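Local coordinates for protein N5-carboxyaminoimidazole ribonucleotide synthetase (Bacillus anthracis, PDB 3QFF) that catalyses the ATP-dependent carboxylation of aminoimidazole ribonucleotide with bicarbonate to N5-carboxyaminoimidazole ribonucleotide, a step of bacterial purine biosynthesis, at residues Ala123-Ala128 / Lys246-Glu251; Lys195-Ile200 / Ala231-Glu236; Gln239-Tyr244 / Gly268-Asn273. All coordinates share one frame; numbering follows the deposited sequence.

Contact 1 of 3, residues Ala123-Ala128 / Lys246-Glu251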
loop_
_atom_site.group_PDB
_atom_site.type_symbol
_atom_site.label_atom_id
_atom_site.label_comp_id
_atom_site.label_asym_id
_atom_site.label_seq_id
_atom_site.Cartn_x
_atom_site.Cartn_y
_atom_site.Cartn_z
ATOM N N ALA A 123 -23.423 26.985 -2.139
ATOM C CA ALA A 123 -22.389 26.838 -1.118
ATOM C C ALA A 123 -21.458 28.055 -1.046
ATOM O O ALA A 123 -20.569 28.095 -0.200
ATOM C CB ALA A 123 -21.575 25.556 -1.360
ATOM N N GLY A 124 -21.656 29.028 -1.941
ATOM C CA GLY A 124 -20.897 30.288 -1.926
ATOM C C GLY A 124 -19.619 30.308 -2.770
ATOM O O GLY A 124 -18.754 31.158 -2.562
ATOM N N LEU A 125 -19.500 29.380 -3.727
ATOM C CA LEU A 125 -18.267 29.232 -4.508
ATOM C C LEU A 125 -18.456 29.559 -5.994
ATOM O O LEU A 125 -19.552 29.382 -6.535
ATOM C CB LEU A 125 -17.685 27.827 -4.315
ATOM C CG LEU A 125 -17.319 27.600 -2.838
ATOM C CD1 LEU A 125 -17.192 26.140 -2.542
ATOM C CD2 LEU A 125 -16.055 28.350 -2.447
ATOM N N PRO A 126 -17.390 30.046 -6.656
ATOM C CA PRO A 126 -17.524 30.493 -8.054
ATOM C C PRO A 126 -17.510 29.368 -9.099
ATOM O O PRO A 126 -16.760 28.397 -8.979
ATOM C CB PRO A 126 -16.313 31.415 -8.253
ATOM C CG PRO A 126 -15.314 30.966 -7.237
ATOM C CD PRO A 126 -16.073 30.403 -6.076
ATOM N N VAL A 127 -18.360 29.519 -10.108
ATOM C CA VAL A 127 -18.380 28.635 -11.273
ATOM C C VAL A 127 -18.466 29.524 -12.515
ATOM O O VAL A 127 -18.860 30.696 -12.420
ATOM C CB VAL A 127 -19.577 27.639 -11.236
ATOM C CG1 VAL A 127 -19.480 26.721 -10.014
ATOM C CG2 VAL A 127 -20.907 28.379 -11.239
ATOM N N ALA A 128 -18.088 28.981 -13.668
ATOM C CA ALA A 128 -18.287 29.690 -14.935
ATOM C C ALA A 128 -19.775 29.955 -15.104
ATOM O O ALA A 128 -20.617 29.142 -14.694
ATOM C CB ALA A 128 -17.782 28.870 -16.088
ATOM N N LYS A 246 -12.442 22.872 1.193
ATOM C CA LYS A 246 -12.900 22.769 2.584
ATOM C C LYS A 246 -14.308 23.320 2.779
ATOM O O LYS A 246 -15.125 22.700 3.465
ATOM C CB LYS A 246 -11.909 23.430 3.553
ATOM C CG LYS A 246 -10.515 22.803 3.487
ATOM C CD LYS A 246 -9.732 22.878 4.801
ATOM C CE LYS A 246 -8.843 24.090 4.897
ATOM N NZ LYS A 246 -7.706 23.840 5.859
ATOM N N VAL A 247 -14.603 24.469 2.174
ATOM C CA VAL A 247 -15.961 25.028 2.255
ATOM C C VAL A 247 -16.978 24.087 1.616
ATOM O O VAL A 247 -18.040 23.825 2.193
ATOM C CB VAL A 247 -16.053 26.475 1.681
ATOM C CG1 VAL A 247 -17.504 26.911 1.511
ATOM C CG2 VAL A 247 -15.342 27.435 2.607
ATOM N N LEU A 248 -16.642 23.541 0.448
ATOM C CA LEU A 248 -17.518 22.566 -0.207
ATOM C C LEU A 248 -17.810 21.362 0.673
ATOM O O LEU A 248 -18.969 20.970 0.835
ATOM C CB LEU A 248 -16.898 22.072 -1.513
ATOM C CG LEU A 248 -17.253 22.790 -2.798
ATOM C CD1 LEU A 248 -16.595 22.051 -3.932
ATOM C CD2 LEU A 248 -18.777 22.880 -3.028
ATOM N N ALA A 249 -16.757 20.764 1.221
ATOM C CA ALA A 249 -16.917 19.623 2.119
ATOM C C ALA A 249 -17.841 19.941 3.293
ATOM O O ALA A 249 -18.705 19.124 3.632
ATOM C CB ALA A 249 -15.563 19.122 2.624
ATOM N N ASP A 250 -17.672 21.125 3.891
ATOM C CA ASP A 250 -18.528 21.537 5.006
ATOM C C ASP A 250 -19.965 21.786 4.550
ATOM O O ASP A 250 -20.902 21.215 5.097
ATOM C CB ASP A 250 -17.985 22.788 5.716
ATOM C CG ASP A 250 -18.985 23.362 6.738
ATOM O OD1 ASP A 250 -19.222 22.708 7.783
ATOM O OD2 ASP A 250 -19.536 24.461 6.499
ATOM N N GLU A 251 -20.125 22.639 3.542
ATOM C CA GLU A 251 -21.446 23.028 3.055
ATOM C C GLU A 251 -22.278 21.853 2.514
ATOM O O GLU A 251 -23.489 21.801 2.713
ATOM C CB GLU A 251 -21.303 24.113 1.983
ATOM C CG GLU A 251 -20.865 25.464 2.533
ATOM C CD GLU A 251 -21.941 26.127 3.379
ATOM O OE1 GLU A 251 -23.142 25.988 3.053
ATOM O OE2 GLU A 251 -21.587 26.802 4.364
#
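Leu125 and Leu248 form the middle of this contact, in which the loop leaving helix 113-122 settles on the last turns of helix 235-251. The two leucine side chains meet at a slant, and a single methyl of Leu125 does the touching. Leu125 CD1 lies 3.4 Å from Leu248 CG, closer than carbon atoms usually pack. The first torsion of Leu248 sits well off a staggered position (chi1 -92°), in keeping with a branch point fitted into a tight place. Leu125 CD1 also lies 4.1 Å from Val247 CG1, so one methyl spans two successive residues of the helix.

Glu251, one turn after Val247, meets Ala123: Ala123 CB touches Glu251 CB at 3.7 Å and also comes within 4.2 Å of Leu248 CD2. Glu251 contributes the aliphatic base of its side chain here, CB and CG, rather than its carboxylate.

The polar backbone of the loop meets the helix only by van der Waals contact. Ala123 O stands 3.7 Å from Val247 CG1 and has Glu251 CG beside it, and no hydrogen bond crosses between the segments. Just after Ala123, Gly124 takes a positive phi of 91° and closes helix 113-122 with a Schellman motif, which turns the chain so that Leu125 faces helix 235-251. Ile120 and Tyr244 also pack on Leu125, and Leu275 packs on Leu248.

This is plain packing within the ATP-grasp domain; the side chain of Leu248 is about 14 Å from the bound ADP. Because the contact is made of carbon surfaces without a directional bond, its fit probably depends on shape, chiefly that of Leu125 CD1 against Leu248, with Val247 and Glu251 forming its solvent-exposed margin.

Contact 2 of 3, residues Lys195-Ile200 / Ala231-Glu236. With ADP (adenosine-5'-diphosphate), chain C.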
loop_
_atom_site.group_PDB
_atom_site.type_symbol
_atom_site.label_atom_id
_atom_site.label_comp_id
_atom_site.label_asym_id
_atom_site.label_seq_id
_atom_site.Cartn_x
_atom_site.Cartn_y
_atom_site.Cartn_z
ATOM N N LYS A 195 -4.196 26.708 -15.940
ATOM C CA LYS A 195 -4.024 25.325 -15.466
ATOM C C LYS A 195 -5.352 24.705 -15.022
ATOM O O LYS A 195 -6.222 25.402 -14.488
ATOM C CB LYS A 195 -3.096 25.300 -14.240
ATOM C CG LYS A 195 -1.752 25.998 -14.402
ATOM C CD LYS A 195 -0.666 24.992 -14.531
ATOM C CE LYS A 195 0.685 25.626 -14.832
ATOM N NZ LYS A 195 1.447 24.707 -15.726
ATOM N N GLU A 196 -5.497 23.398 -15.235
ATOM C CA GLU A 196 -6.529 22.609 -14.547
ATOM C C GLU A 196 -5.967 21.999 -13.270
ATOM O O GLU A 196 -4.904 21.360 -13.286
ATOM C CB GLU A 196 -7.082 21.516 -15.439
ATOM C CG GLU A 196 -8.066 22.018 -16.456
ATOM C CD GLU A 196 -8.742 20.898 -17.183
ATOM O OE1 GLU A 196 -8.125 20.335 -18.116
ATOM O OE2 GLU A 196 -9.898 20.577 -16.826
ATOM N N VAL A 197 -6.663 22.219 -12.156
ATOM C CA VAL A 197 -6.193 21.715 -10.871
ATOM C C VAL A 197 -7.293 20.941 -10.145
ATOM O O VAL A 197 -8.483 21.150 -10.400
ATOM C CB VAL A 197 -5.577 22.840 -9.949
ATOM C CG1 VAL A 197 -4.434 23.582 -10.670
ATOM C CG2 VAL A 197 -6.648 23.824 -9.426
ATOM N N SER A 198 -6.893 20.027 -9.263
ATOM C CA SER A 198 -7.869 19.351 -8.427
ATOM C C SER A 198 -7.365 19.157 -7.005
ATOM O O SER A 198 -6.162 19.108 -6.766
ATOM C CB SER A 198 -8.309 18.021 -9.038
ATOM O OG SER A 198 -7.281 17.056 -8.934
ATOM N N VAL A 199 -8.306 19.056 -6.071
ATOM C CA VAL A 199 -8.029 18.846 -4.654
ATOM C C VAL A 199 -8.956 17.721 -4.177
ATOM O O VAL A 199 -10.167 17.731 -4.471
ATOM C CB VAL A 199 -8.321 20.127 -3.814
ATOM C CG1 VAL A 199 -8.270 19.829 -2.309
ATOM C CG2 VAL A 199 -7.338 21.249 -4.152
ATOM N N ILE A 200 -8.374 16.742 -3.481
ATOM C CA ILE A 200 -9.136 15.662 -2.871
ATOM C C ILE A 200 -9.344 16.064 -1.415
ATOM O O ILE A 200 -8.372 16.359 -0.708
ATOM C CB ILE A 200 -8.390 14.293 -2.902
ATOM C CG1 ILE A 200 -7.897 13.912 -4.313
ATOM C CG2 ILE A 200 -9.266 13.169 -2.288
ATOM C CD1 ILE A 200 -8.982 13.556 -5.300
ATOM N N ALA A 231 1.185 21.187 -7.627
ATOM C CA ALA A 231 0.738 21.909 -8.826
ATOM C C ALA A 231 1.661 23.110 -9.038
ATOM O O ALA A 231 2.084 23.745 -8.078
ATOM C CB ALA A 231 -0.719 22.367 -8.670
ATOM N N ARG A 232 1.990 23.408 -10.289
ATOM C CA ARG A 232 2.903 24.503 -10.589
ATOM C C ARG A 232 2.148 25.844 -10.612
ATOM O O ARG A 232 1.935 26.448 -11.669
ATOM C CB ARG A 232 3.672 24.229 -11.890
ATOM C CG ARG A 232 4.546 22.953 -11.812
ATOM C CD ARG A 232 5.167 22.556 -13.151
ATOM N NE ARG A 232 4.163 22.133 -14.124
ATOM C CZ ARG A 232 4.411 21.855 -15.406
ATOM N NH1 ARG A 232 3.415 21.482 -16.195
ATOM N NH2 ARG A 232 5.649 21.943 -15.905
ATOM N N ILE A 233 1.734 26.281 -9.424
ATOM C CA ILE A 233 0.920 27.478 -9.261
ATOM C C ILE A 233 1.421 28.278 -8.060
ATOM O O ILE A 233 2.183 27.756 -7.245
ATOM C CB ILE A 233 -0.602 27.128 -9.091
ATOM C CG1 ILE A 233 -0.827 26.237 -7.859
ATOM C CG2 ILE A 233 -1.171 26.474 -10.361
ATOM C CD1 ILE A 233 -2.256 25.806 -7.646
ATOM N N THR A 234 0.999 29.542 -7.953
ATOM C CA THR A 234 1.397 30.393 -6.830
ATOM C C THR A 234 0.862 29.860 -5.506
ATOM O O THR A 234 -0.144 29.134 -5.472
ATOM C CB THR A 234 0.896 31.844 -6.998
ATOM O OG1 THR A 234 -0.539 31.867 -6.950
ATOM C CG2 THR A 234 1.374 32.446 -8.334
ATOM N N GLU A 235 1.525 30.237 -4.415
ATOM C CA GLU A 235 1.069 29.871 -3.082
ATOM C C GLU A 235 -0.336 30.412 -2.822
ATOM O O GLU A 235 -1.064 29.871 -1.997
ATOM C CB GLU A 235 2.041 30.389 -2.017
ATOM C CG GLU A 235 2.014 29.608 -0.701
ATOM C CD GLU A 235 2.436 28.158 -0.882
ATOM O OE1 GLU A 235 1.661 27.253 -0.484
ATOM O OE2 GLU A 235 3.529 27.921 -1.449
ATOM N N GLU A 236 -0.707 31.472 -3.535
ATOM C CA GLU A 236 -2.009 32.119 -3.363
ATOM C C GLU A 236 -3.139 31.319 -4.007
ATOM O O GLU A 236 -4.205 31.167 -3.404
ATOM C CB GLU A 236 -1.985 33.550 -3.912
ATOM C CG GLU A 236 -1.296 34.578 -2.982
ATOM C CD GLU A 236 0.180 34.270 -2.694
ATOM O OE1 GLU A 236 0.554 34.263 -1.497
ATOM O OE2 GLU A 236 0.959 34.026 -3.655
HETATM P PB ADP C . -16.001 15.695 -18.504
HETATM O O1B ADP C . -16.218 14.891 -19.765
HETATM O O2B ADP C . -17.099 15.496 -17.481
HETATM O O3B ADP C . -14.600 15.576 -17.953
HETATM P PA ADP C . -15.602 18.576 -18.288
HETATM O O1A ADP C . -14.569 18.227 -17.236
HETATM O O2A ADP C . -16.765 19.476 -17.941
HETATM O O3A ADP C . -16.179 17.233 -18.994
HETATM O "O5'" ADP C . -14.835 19.296 -19.504
HETATM C "C5'" ADP C . -13.880 18.569 -20.274
HETATM C "C4'" ADP C . -12.748 19.499 -20.679
HETATM O "O4'" ADP C . -13.280 20.591 -21.432
HETATM C "C3'" ADP C . -12.046 20.103 -19.472
HETATM O "O3'" ADP C . -10.872 19.359 -19.133
HETATM C "C2'" ADP C . -11.720 21.520 -19.899
HETATM O "O2'" ADP C . -10.386 21.577 -20.414
HETATM C "C1'" ADP C . -12.694 21.832 -21.024
HETATM N N9 ADP C . -13.751 22.765 -20.543
HETATM C C8 ADP C . -14.940 22.409 -20.012
HETATM N N7 ADP C . -15.675 23.498 -19.675
HETATM C C5 ADP C . -14.956 24.586 -19.994
HETATM C C6 ADP C . -15.143 26.057 -19.901
HETATM N N6 ADP C . -16.280 26.591 -19.388
HETATM N N1 ADP C . -14.134 26.846 -20.349
HETATM C C2 ADP C . -12.998 26.335 -20.860
HETATM N N3 ADP C . -12.765 25.015 -20.972
HETATM C C4 ADP C . -13.688 24.103 -20.568
#
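A large antiparallel sheet, to which the ATP-grasp domain contributes strand 195-203, supplies one side of this contact: Lys195 and Val197, on that strand, meet the link that carries the chain from strand 223-229 into helix 235-251. That link bends through an inverse gamma turn centred on Arg232, with a weak bond from Ile233 N to Ala231 O. Thr234 then serves as N-cap of the helix, its OG1 bonded to Leu237 N.

The apolar part is modest. Val197 CG1 approaches Ile233 CD1 at 4.3 Å and Ala231 CB at a similar distance. Ile233 holds CG1 between its backbone N and carbonyl carbon (chi1 60°), while its other branch, CG2, lies 4.1 Å from Lys195 CG.

Beyond CG the lysine is bent, and its CE passes 3.5 Å from Arg232 O. At the ends of the two chains, which run at about a right angle to each other, Lys195 NZ stands 3.8 Å from Arg232 NH1. These like charges would repel each other, but both form salt bridges to Glu216 OE2, which probably offsets the cost. Arg232 NH2 has a further salt bridge, to Glu366.

On the other face of the strand, Glu196 reaches into the nucleotide pocket with its chain extended beyond CG. Its carboxylate receives both ribose hydroxyls of ADP: O2' makes a weak, long bond to Glu196 OE1, and O3' donates to Glu196 OE2 at 2.8 Å.

Contact 3 of 3, residues Gln239-Tyr244 / Gly268-Asn273. With ADP (adenosine-5'-diphosphate), chain C.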
loop_
_atom_site.group_PDB
_atom_site.type_symbol
_atom_site.label_atom_id
_atom_site.label_comp_id
_atom_site.label_asym_id
_atom_site.label_seq_id
_atom_site.Cartn_x
_atom_site.Cartn_y
_atom_site.Cartn_z
ATOM N N GLN A 239 -3.608 27.986 -1.815
ATOM C CA GLN A 239 -4.370 28.240 -0.596
ATOM C C GLN A 239 -5.854 28.456 -0.890
ATOM O O GLN A 239 -6.697 28.023 -0.127
ATOM C CB GLN A 239 -3.805 29.441 0.159
ATOM C CG GLN A 239 -2.489 29.161 0.867
ATOM C CD GLN A 239 -1.869 30.415 1.490
ATOM O OE1 GLN A 239 -2.424 31.518 1.405
ATOM N NE2 GLN A 239 -0.709 30.245 2.111
ATOM N N LYS A 240 -6.143 29.125 -2.001
ATOM C CA LYS A 240 -7.501 29.353 -2.482
ATOM C C LYS A 240 -8.217 28.052 -2.886
ATOM O O LYS A 240 -9.359 27.814 -2.478
ATOM C CB LYS A 240 -7.446 30.303 -3.672
ATOM C CG LYS A 240 -8.740 30.978 -4.035
ATOM C CD LYS A 240 -8.509 31.864 -5.262
ATOM C CE LYS A 240 -9.269 33.173 -5.155
ATOM N NZ LYS A 240 -9.126 33.957 -6.404
ATOM N N ALA A 241 -7.549 27.220 -3.692
ATOM C CA ALA A 241 -8.121 25.949 -4.104
ATOM C C ALA A 241 -8.441 25.090 -2.881
ATOM O O ALA A 241 -9.518 24.488 -2.812
ATOM C CB ALA A 241 -7.174 25.205 -5.073
ATOM N N ILE A 242 -7.518 25.059 -1.918
ATOM C CA ILE A 242 -7.707 24.284 -0.687
ATOM C C ILE A 242 -8.852 24.832 0.160
ATOM O O ILE A 242 -9.685 24.063 0.658
ATOM C CB ILE A 242 -6.402 24.178 0.134
ATOM C CG1 ILE A 242 -5.434 23.226 -0.564
ATOM C CG2 ILE A 242 -6.674 23.643 1.532
ATOM C CD1 ILE A 242 -4.012 23.531 -0.276
ATOM N N ALA A 243 -8.901 26.156 0.308
ATOM C CA ALA A 243 -9.999 26.792 1.043
ATOM C C ALA A 243 -11.355 26.470 0.402
ATOM O O ALA A 243 -12.313 26.142 1.098
ATOM C CB ALA A 243 -9.788 28.316 1.134
ATOM N N TYR A 244 -11.418 26.544 -0.926
ATOM C CA TYR A 244 -12.668 26.279 -1.664
ATOM C C TYR A 244 -13.158 24.858 -1.409
ATOM O O TYR A 244 -14.357 24.631 -1.149
ATOM C CB TYR A 244 -12.458 26.504 -3.167
ATOM C CG TYR A 244 -12.442 27.956 -3.620
ATOM C CD1 TYR A 244 -12.565 28.274 -4.981
ATOM C CD2 TYR A 244 -12.322 29.006 -2.709
ATOM C CE1 TYR A 244 -12.556 29.595 -5.415
ATOM C CE2 TYR A 244 -12.326 30.346 -3.139
ATOM C CZ TYR A 244 -12.445 30.622 -4.498
ATOM O OH TYR A 244 -12.443 31.936 -4.937
ATOM N N GLY A 268 -5.175 34.479 -11.326
ATOM C CA GLY A 268 -5.350 33.882 -10.016
ATOM C C GLY A 268 -6.800 33.619 -9.639
ATOM O O GLY A 268 -7.111 33.495 -8.465
ATOM N N GLU A 269 -7.691 33.522 -10.624
ATOM C CA GLU A 269 -9.079 33.121 -10.335
ATOM C C GLU A 269 -9.197 31.609 -10.297
ATOM O O GLU A 269 -8.518 30.906 -11.057
ATOM C CB GLU A 269 -10.050 33.633 -11.388
ATOM C CG GLU A 269 -10.282 35.130 -11.376
ATOM C CD GLU A 269 -10.968 35.607 -12.644
ATOM O OE1 GLU A 269 -11.979 36.330 -12.535
ATOM O OE2 GLU A 269 -10.503 35.247 -13.753
ATOM N N ILE A 270 -10.069 31.117 -9.418
ATOM C CA ILE A 270 -10.453 29.716 -9.432
ATOM C C ILE A 270 -11.934 29.606 -9.788
ATOM O O ILE A 270 -12.770 30.323 -9.224
ATOM C CB ILE A 270 -10.172 28.993 -8.074
ATOM C CG1 ILE A 270 -8.676 28.999 -7.720
ATOM C CG2 ILE A 270 -10.735 27.554 -8.086
ATOM C CD1 ILE A 270 -7.851 27.922 -8.406
ATOM N N TYR A 271 -12.245 28.727 -10.735
ATOM C CA TYR A 271 -13.624 28.311 -10.977
ATOM C C TYR A 271 -13.762 26.808 -10.775
ATOM O O TYR A 271 -12.911 26.041 -11.239
ATOM C CB TYR A 271 -14.083 28.730 -12.379
ATOM C CG TYR A 271 -14.047 30.243 -12.558
ATOM C CD1 TYR A 271 -12.946 30.874 -13.153
ATOM C CD2 TYR A 271 -15.088 31.041 -12.086
ATOM C CE1 TYR A 271 -12.897 32.275 -13.294
ATOM C CE2 TYR A 271 -15.057 32.436 -12.221
ATOM C CZ TYR A 271 -13.959 33.045 -12.830
ATOM O OH TYR A 271 -13.930 34.424 -12.950
ATOM N N ILE A 272 -14.821 26.394 -10.077
ATOM C CA ILE A 272 -15.085 24.972 -9.859
ATOM C C ILE A 272 -15.735 24.373 -11.106
ATOM O O ILE A 272 -16.756 24.872 -11.571
ATOM C CB ILE A 272 -16.016 24.705 -8.641
ATOM C CG1 ILE A 272 -15.629 25.560 -7.419
ATOM C CG2 ILE A 272 -16.033 23.213 -8.311
ATOM C CD1 ILE A 272 -14.249 25.264 -6.811
ATOM N N ASN A 273 -15.145 23.303 -11.626
ATOM C CA ASN A 273 -15.636 22.650 -12.845
ATOM C C ASN A 273 -16.627 21.526 -12.534
ATOM O O ASN A 273 -17.784 21.574 -12.959
ATOM C CB ASN A 273 -14.447 22.114 -13.668
ATOM C CG ASN A 273 -14.879 21.347 -14.928
ATOM O OD1 ASN A 273 -15.691 21.821 -15.723
ATOM N ND2 ASN A 273 -14.277 20.176 -15.135
HETATM P PB ADP C . -16.001 15.695 -18.504
HETATM O O1B ADP C . -16.218 14.891 -19.765
HETATM O O2B ADP C . -17.099 15.496 -17.481
HETATM O O3B ADP C . -14.600 15.576 -17.953
HETATM P PA ADP C . -15.602 18.576 -18.288
HETATM O O1A ADP C . -14.569 18.227 -17.236
HETATM O O2A ADP C . -16.765 19.476 -17.941
HETATM O O3A ADP C . -16.179 17.233 -18.994
HETATM O "O5'" ADP C . -14.835 19.296 -19.504
HETATM C "C5'" ADP C . -13.880 18.569 -20.274
HETATM C "C4'" ADP C . -12.748 19.499 -20.679
HETATM O "O4'" ADP C . -13.280 20.591 -21.432
HETATM C "C3'" ADP C . -12.046 20.103 -19.472
HETATM O "O3'" ADP C . -10.872 19.359 -19.133
HETATM C "C2'" ADP C . -11.720 21.520 -19.899
HETATM O "O2'" ADP C . -10.386 21.577 -20.414
HETATM C "C1'" ADP C . -12.694 21.832 -21.024
HETATM N N9 ADP C . -13.751 22.765 -20.543
HETATM C C8 ADP C . -14.940 22.409 -20.012
HETATM N N7 ADP C . -15.675 23.498 -19.675
HETATM C C5 ADP C . -14.956 24.586 -19.994
HETATM C C6 ADP C . -15.143 26.057 -19.901
HETATM N N6 ADP C . -16.280 26.591 -19.388
HETATM N N1 ADP C . -14.134 26.846 -20.349
HETATM C C2 ADP C . -12.998 26.335 -20.860
HETATM N N3 ADP C . -12.765 25.015 -20.972
HETATM C C4 ADP C . -13.688 24.103 -20.568
#
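Helix 239-244 passes over strand 270-273 with a crossing angle of -43° and an axis separation of 9.6 Å; by CA positions Ala241 lies nearest Ile270 and Tyr244 nearest Ile272. Helix 235-251 of the ATP-grasp domain is here packed on strand 270-276, at the edge of its sheet within the chain.

Ile270 is the residue most widely covered. Its CB lies 3.6 Å from Tyr244 CE1, and its CG2 lies 3.7 Å from Tyr244 CD1, so the isoleucine meets these two ring atoms obliquely. Ile270 O meets the edge of that ring in its plane. Further along the strand, Ile272 CD1 touches Tyr244 CD1 at 3.9 Å. Ala241 CB lies farther from Ile270 CD1, at 4.4 Å.

In Lys240, chi1 of -162° puts CG anti to the backbone N, and the chain then runs antiparallel alongside Ile270, with Lys240 CD 3.8 Å from Ile270 CG1. The ammonium group then donates to a backbone carbonyl, Lys240 NZ to Gly268 O, at 2.9 Å and a C=O...N angle of 147°.

Beyond Ile272, Asn273 ND2 donates to the alpha-phosphate oxygen O1A of ADP at 2.9 Å. Helix packing and nucleotide binding are thus joined by strand 270-276: methyl and ring surfaces seat it, a hydrogen bond from the ammonium group ties down the loop before it, and the side-chain amide of Asn273 binds the alpha-phosphate.

All three contacts lie within the ATP-grasp domain and are strung along helix 235-251: contact 2 involves the link leading into it, contact 3 its middle and contact 1 its C-terminal turns. Contacts 2 and 3, with centres 8 Å apart, reach the same antiparallel sheet and follow one another along the chain. Both segments of contact 2 lie between those of contact 1, whose centre is 16 Å away, and the two do not touch. Contact 1 crosses contact 3 in sequence, with centres 9 Å apart; Pro126 O probably accepts a hydrogen bond from Ile272 N, tying loop to edge strand. One helix therefore backs two strands that hold ADP, through ribose and alpha-phosphate.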